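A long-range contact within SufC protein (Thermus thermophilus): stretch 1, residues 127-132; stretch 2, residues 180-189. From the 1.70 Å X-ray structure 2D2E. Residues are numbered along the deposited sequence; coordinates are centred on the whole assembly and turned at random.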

ATOM      1  N   GLU A 127      18.160 -10.249   2.291  1.00 20.83           N
ATOM      2  CA  GLU A 127      18.195 -11.209   3.397  1.00 21.17           C
ATOM      3  C   GLU A 127      16.803 -11.369   4.016  1.00 23.85           C
ATOM      4  O   GLU A 127      16.341 -12.482   4.278  1.00 23.39           O
ATOM      5  CB  GLU A 127      19.157 -10.731   4.477  1.00 24.86           C
ATOM      6  CG  GLU A 127      20.616 -10.868   4.111  1.00 32.37           C
ATOM      7  CD  GLU A 127      21.527 -10.212   5.136  1.00 38.04           C
ATOM      8  OE1 GLU A 127      21.172 -10.204   6.334  1.00 42.90           O
ATOM      9  OE2 GLU A 127      22.602  -9.714   4.742  1.00 45.55           O
ATOM     10  N   LEU A 128      16.134 -10.246   4.242  1.00 21.36           N
ATOM     11  CA  LEU A 128      14.807 -10.280   4.836  1.00 25.51           C
ATOM     12  C   LEU A 128      13.803 -10.995   3.936  1.00 26.45           C
ATOM     13  O   LEU A 128      12.910 -11.689   4.419  1.00 26.38           O
ATOM     14  CB  LEU A 128      14.324  -8.860   5.121  1.00 20.76           C
ATOM     15  CG  LEU A 128      15.002  -8.133   6.284  1.00 28.29           C
ATOM     16  CD1 LEU A 128      14.491  -6.711   6.369  1.00 28.09           C
ATOM     17  CD2 LEU A 128      14.720  -8.876   7.589  1.00 35.32           C
ATOM     18  N   LEU A 129      13.948 -10.819   2.626  1.00 20.69           N
ATOM     19  CA  LEU A 129      13.055 -11.441   1.655  1.00 18.35           C
ATOM     20  C   LEU A 129      13.523 -12.835   1.253  1.00 21.61           C
ATOM     21  O   LEU A 129      12.807 -13.564   0.572  1.00 22.46           O
ATOM     22  CB  LEU A 129      12.982 -10.584   0.399  1.00 18.41           C
ATOM     23  CG  LEU A 129      12.378  -9.199   0.570  1.00 17.03           C
ATOM     24  CD1 LEU A 129      12.547  -8.395  -0.720  1.00 16.69           C
ATOM     25  CD2 LEU A 129      10.902  -9.342   0.940  1.00 17.56           C
ATOM     26  N   ASP A 130      14.731 -13.196   1.683  1.00 22.69           N
ATOM     27  CA  ASP A 130      15.331 -14.474   1.323  1.00 25.87           C
ATOM     28  C   ASP A 130      15.360 -14.607  -0.204  1.00 25.99           C
ATOM     29  O   ASP A 130      14.951 -15.635  -0.760  1.00 26.05           O
ATOM     30  CB  ASP A 130      14.552 -15.649   1.928  1.00 30.37           C
ATOM     31  CG  ASP A 130      15.232 -16.990   1.667  1.00 37.69           C
ATOM     32  OD1 ASP A 130      14.535 -18.028   1.665  1.00 33.74           O
ATOM     33  OD2 ASP A 130      16.470 -17.006   1.473  1.00 34.71           O
ATOM     34  N   TRP A 131      15.831 -13.551  -0.879  1.00 22.94           N
ATOM     35  CA  TRP A 131      15.947 -13.518  -2.344  1.00 23.57           C
ATOM     36  C   TRP A 131      17.428 -13.492  -2.727  1.00 21.93           C
ATOM     37  O   TRP A 131      18.255 -12.993  -1.962  1.00 24.12           O
ATOM     38  CB  TRP A 131      15.273 -12.266  -2.933  1.00 24.55           C
ATOM     39  CG  TRP A 131      13.777 -12.288  -2.907  1.00 25.42           C
ATOM     40  CD1 TRP A 131      12.979 -13.258  -2.372  1.00 29.43           C
ATOM     41  CD2 TRP A 131      12.896 -11.264  -3.390  1.00 27.70           C
ATOM     42  NE1 TRP A 131      11.658 -12.903  -2.490  1.00 24.98           N
ATOM     43  CE2 TRP A 131      11.576 -11.687  -3.117  1.00 27.82           C
ATOM     44  CE3 TRP A 131      13.093 -10.039  -4.041  1.00 28.38           C
ATOM     45  CZ2 TRP A 131      10.454 -10.916  -3.449  1.00 27.86           C
ATOM     46  CZ3 TRP A 131      11.969  -9.271  -4.375  1.00 28.48           C
ATOM     47  CH2 TRP A 131      10.672  -9.718  -4.083  1.00 25.39           C
ATOM     48  N   ASP A 132      17.753 -14.009  -3.913  1.00 22.74           N
ATOM     49  CA  ASP A 132      19.146 -14.054  -4.371  1.00 24.82           C
ATOM     50  C   ASP A 132      19.567 -12.751  -5.032  1.00 22.47           C
ATOM     51  O   ASP A 132      18.799 -12.149  -5.776  1.00 21.43           O
ATOM     52  CB  ASP A 132      19.354 -15.201  -5.364  1.00 33.14           C
ATOM     53  CG  ASP A 132      20.813 -15.323  -5.829  1.00 41.59           C
ATOM     54  OD1 ASP A 132      21.295 -14.440  -6.567  1.00 51.09           O
ATOM     55  OD2 ASP A 132      21.483 -16.304  -5.445  1.00 52.57           O
TER
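Stretch 2 (180-189) KVVARGVNAM

Stretch 2 is helical, its backbone held by i to i+4 hydrogen bonds such as R184 N to K180 O (2.9 Å) and A188 N to R184 O (3.0 Å). It packs against the last turn of a helix in stretch 1 and the loop that follows. The register runs in opposite senses along the two chains: L128 CA lies 6.0 Å from A188 CA, and L129 CA lies 6.5 Å from R184 CA, so a step forward in stretch 1 goes with a step of one turn back in stretch 2. Contacts fall on V181, R184, G185 and A188, the spacing expected of one side of a helix; together the two stretches bury 335 Å².

E127 makes no contact. L128 points its CA-to-CB bond toward stretch 2 and meets A188, L128 CB to A188 CB, at 4.1 Å, in the pair whose CA atoms lie 6.0 Å apart. L129 starts sideways, but its m,t rotamer brings the end of the side chain nearer. Its CD2 lies 3.6 Å from R184 CG, 3.9 Å from G185 CA and 4.5 Å from A188 CB. The carbonyl of L129, at the helix end, accepts a hydrogen bond from R184: R184 NH1 to L129 O is 2.8 Å, with an N-H...O angle of 145°.

D130 leaves helical geometry with positive phi (55°). The D130 carboxylate adds only charge proximity, since OD1 is 4.6 Å from R184 NH1 and well out of the guanidinium plane.

W131, in extended conformation (phi/psi -112°/153°), presents its ring edge: NE1 lies 3.7 Å from R184 NH1, without a hydrogen bond, and CZ2 lies 4.4 Å from V181 CG1, an apolar contact. D132 is out of reach of stretch 2.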

ATOM      1  N   LYS A 180       1.528 -13.799  -2.384  1.00 11.53           N
ATOM      2  CA  LYS A 180       2.577 -14.210  -1.468  1.00 14.61           C
ATOM      3  C   LYS A 180       3.799 -13.296  -1.518  1.00 14.34           C
ATOM      4  O   LYS A 180       4.454 -13.098  -0.502  1.00 13.45           O
ATOM      5  CB  LYS A 180       2.963 -15.680  -1.711  1.00 15.39           C
ATOM      6  CG  LYS A 180       1.930 -16.631  -1.112  1.00 16.91           C
ATOM      7  CD  LYS A 180       2.415 -18.072  -1.081  1.00 22.03           C
ATOM      8  CE  LYS A 180       1.463 -18.933  -0.267  1.00 26.54           C
ATOM      9  NZ  LYS A 180       1.837 -20.367  -0.334  1.00 30.46           N
ATOM     10  N   VAL A 181       4.103 -12.751  -2.691  1.00 14.05           N
ATOM     11  CA  VAL A 181       5.236 -11.836  -2.823  1.00 14.71           C
ATOM     12  C   VAL A 181       4.967 -10.594  -1.974  1.00 14.20           C
ATOM     13  O   VAL A 181       5.849 -10.095  -1.258  1.00 14.31           O
ATOM     14  CB  VAL A 181       5.436 -11.401  -4.277  1.00 15.76           C
ATOM     15  CG1 VAL A 181       6.246 -10.115  -4.324  1.00 23.29           C
ATOM     16  CG2 VAL A 181       6.154 -12.504  -5.050  1.00 22.25           C
ATOM     17  N   VAL A 182       3.755 -10.060  -2.080  1.00 12.57           N
ATOM     18  CA  VAL A 182       3.430  -8.888  -1.286  1.00 11.48           C
ATOM     19  C   VAL A 182       3.441  -9.236   0.209  1.00 12.29           C
ATOM     20  O   VAL A 182       3.923  -8.462   1.023  1.00 11.03           O
ATOM     21  CB  VAL A 182       2.078  -8.292  -1.742  1.00 13.18           C
ATOM     22  CG1 VAL A 182       1.662  -7.115  -0.845  1.00 13.45           C
ATOM     23  CG2 VAL A 182       2.229  -7.793  -3.175  1.00 13.78           C
ATOM     24  N   ALA A 183       2.901 -10.394   0.584  1.00 11.37           N
ATOM     25  CA  ALA A 183       2.899 -10.768   2.001  1.00 10.56           C
ATOM     26  C   ALA A 183       4.319 -10.882   2.538  1.00 10.76           C
ATOM     27  O   ALA A 183       4.592 -10.480   3.663  1.00 14.49           O
ATOM     28  CB  ALA A 183       2.155 -12.089   2.200  1.00 13.58           C
ATOM     29  N   ARG A 184       5.226 -11.438   1.742  1.00 11.86           N
ATOM     30  CA  ARG A 184       6.608 -11.586   2.201  1.00 13.93           C
ATOM     31  C   ARG A 184       7.171 -10.217   2.527  1.00 13.99           C
ATOM     32  O   ARG A 184       7.807 -10.024   3.566  1.00 13.17           O
ATOM     33  CB  ARG A 184       7.466 -12.255   1.127  1.00 17.44           C
ATOM     34  CG  ARG A 184       8.939 -12.355   1.522  1.00 24.40           C
ATOM     35  CD  ARG A 184       9.692 -13.312   0.615  1.00 33.06           C
ATOM     36  NE  ARG A 184       9.142 -14.664   0.696  1.00 42.09           N
ATOM     37  CZ  ARG A 184       9.800 -15.760   0.332  1.00 41.00           C
ATOM     38  NH1 ARG A 184      11.041 -15.675  -0.139  1.00 41.73           N
ATOM     39  NH2 ARG A 184       9.218 -16.947   0.439  1.00 46.39           N
ATOM     40  N   GLY A 185       6.895  -9.252   1.653  1.00 12.32           N
ATOM     41  CA  GLY A 185       7.379  -7.903   1.882  1.00 11.40           C
ATOM     42  C   GLY A 185       6.729  -7.241   3.091  1.00 13.41           C
ATOM     43  O   GLY A 185       7.412  -6.673   3.942  1.00 12.00           O
ATOM     44  N   VAL A 186       5.404  -7.313   3.188  1.00 11.67           N
ATOM     45  CA  VAL A 186       4.746  -6.678   4.325  1.00  8.64           C
ATOM     46  C   VAL A 186       5.176  -7.332   5.640  1.00  9.41           C
ATOM     47  O   VAL A 186       5.436  -6.639   6.611  1.00 10.39           O
ATOM     48  CB  VAL A 186       3.204  -6.699   4.152  1.00  9.47           C
ATOM     49  CG1 VAL A 186       2.515  -6.188   5.425  1.00 13.83           C
ATOM     50  CG2 VAL A 186       2.822  -5.800   2.978  1.00 13.47           C
ATOM     51  N   ASN A 187       5.286  -8.649   5.675  1.00 11.32           N
ATOM     52  CA  ASN A 187       5.689  -9.310   6.920  1.00 12.78           C
ATOM     53  C   ASN A 187       7.139  -8.952   7.287  1.00 13.80           C
ATOM     54  O   ASN A 187       7.481  -8.848   8.466  1.00 13.29           O
ATOM     55  CB  ASN A 187       5.498 -10.825   6.799  1.00 12.89           C
ATOM     56  CG  ASN A 187       4.023 -11.235   6.869  1.00 15.61           C
ATOM     57  OD1 ASN A 187       3.252 -10.674   7.651  1.00 21.02           O
ATOM     58  ND2 ASN A 187       3.638 -12.227   6.064  1.00 16.28           N
ATOM     59  N   ALA A 188       7.985  -8.742   6.284  1.00 13.82           N
ATOM     60  CA  ALA A 188       9.375  -8.382   6.552  1.00 14.59           C
ATOM     61  C   ALA A 188       9.506  -6.951   7.118  1.00 15.79           C
ATOM     62  O   ALA A 188      10.444  -6.647   7.852  1.00 16.94           O
ATOM     63  CB  ALA A 188      10.195  -8.530   5.286  1.00 13.48           C
ATOM     64  N   MET A 189       8.560  -6.081   6.779  1.00 11.03           N
ATOM     65  CA  MET A 189       8.553  -4.701   7.265  1.00 12.51           C
ATOM     66  C   MET A 189       7.886  -4.529   8.623  1.00 11.12           C
ATOM     67  O   MET A 189       8.045  -3.472   9.244  1.00 13.27           O
ATOM     68  CB  MET A 189       7.807  -3.777   6.276  1.00  9.69           C
ATOM     69  CG  MET A 189       8.549  -3.545   4.967  1.00 13.68           C
ATOM     70  SD  MET A 189      10.083  -2.633   5.244  1.00 15.74           S
ATOM     71  CE  MET A 189       9.502  -0.961   5.556  1.00 15.54           C
TER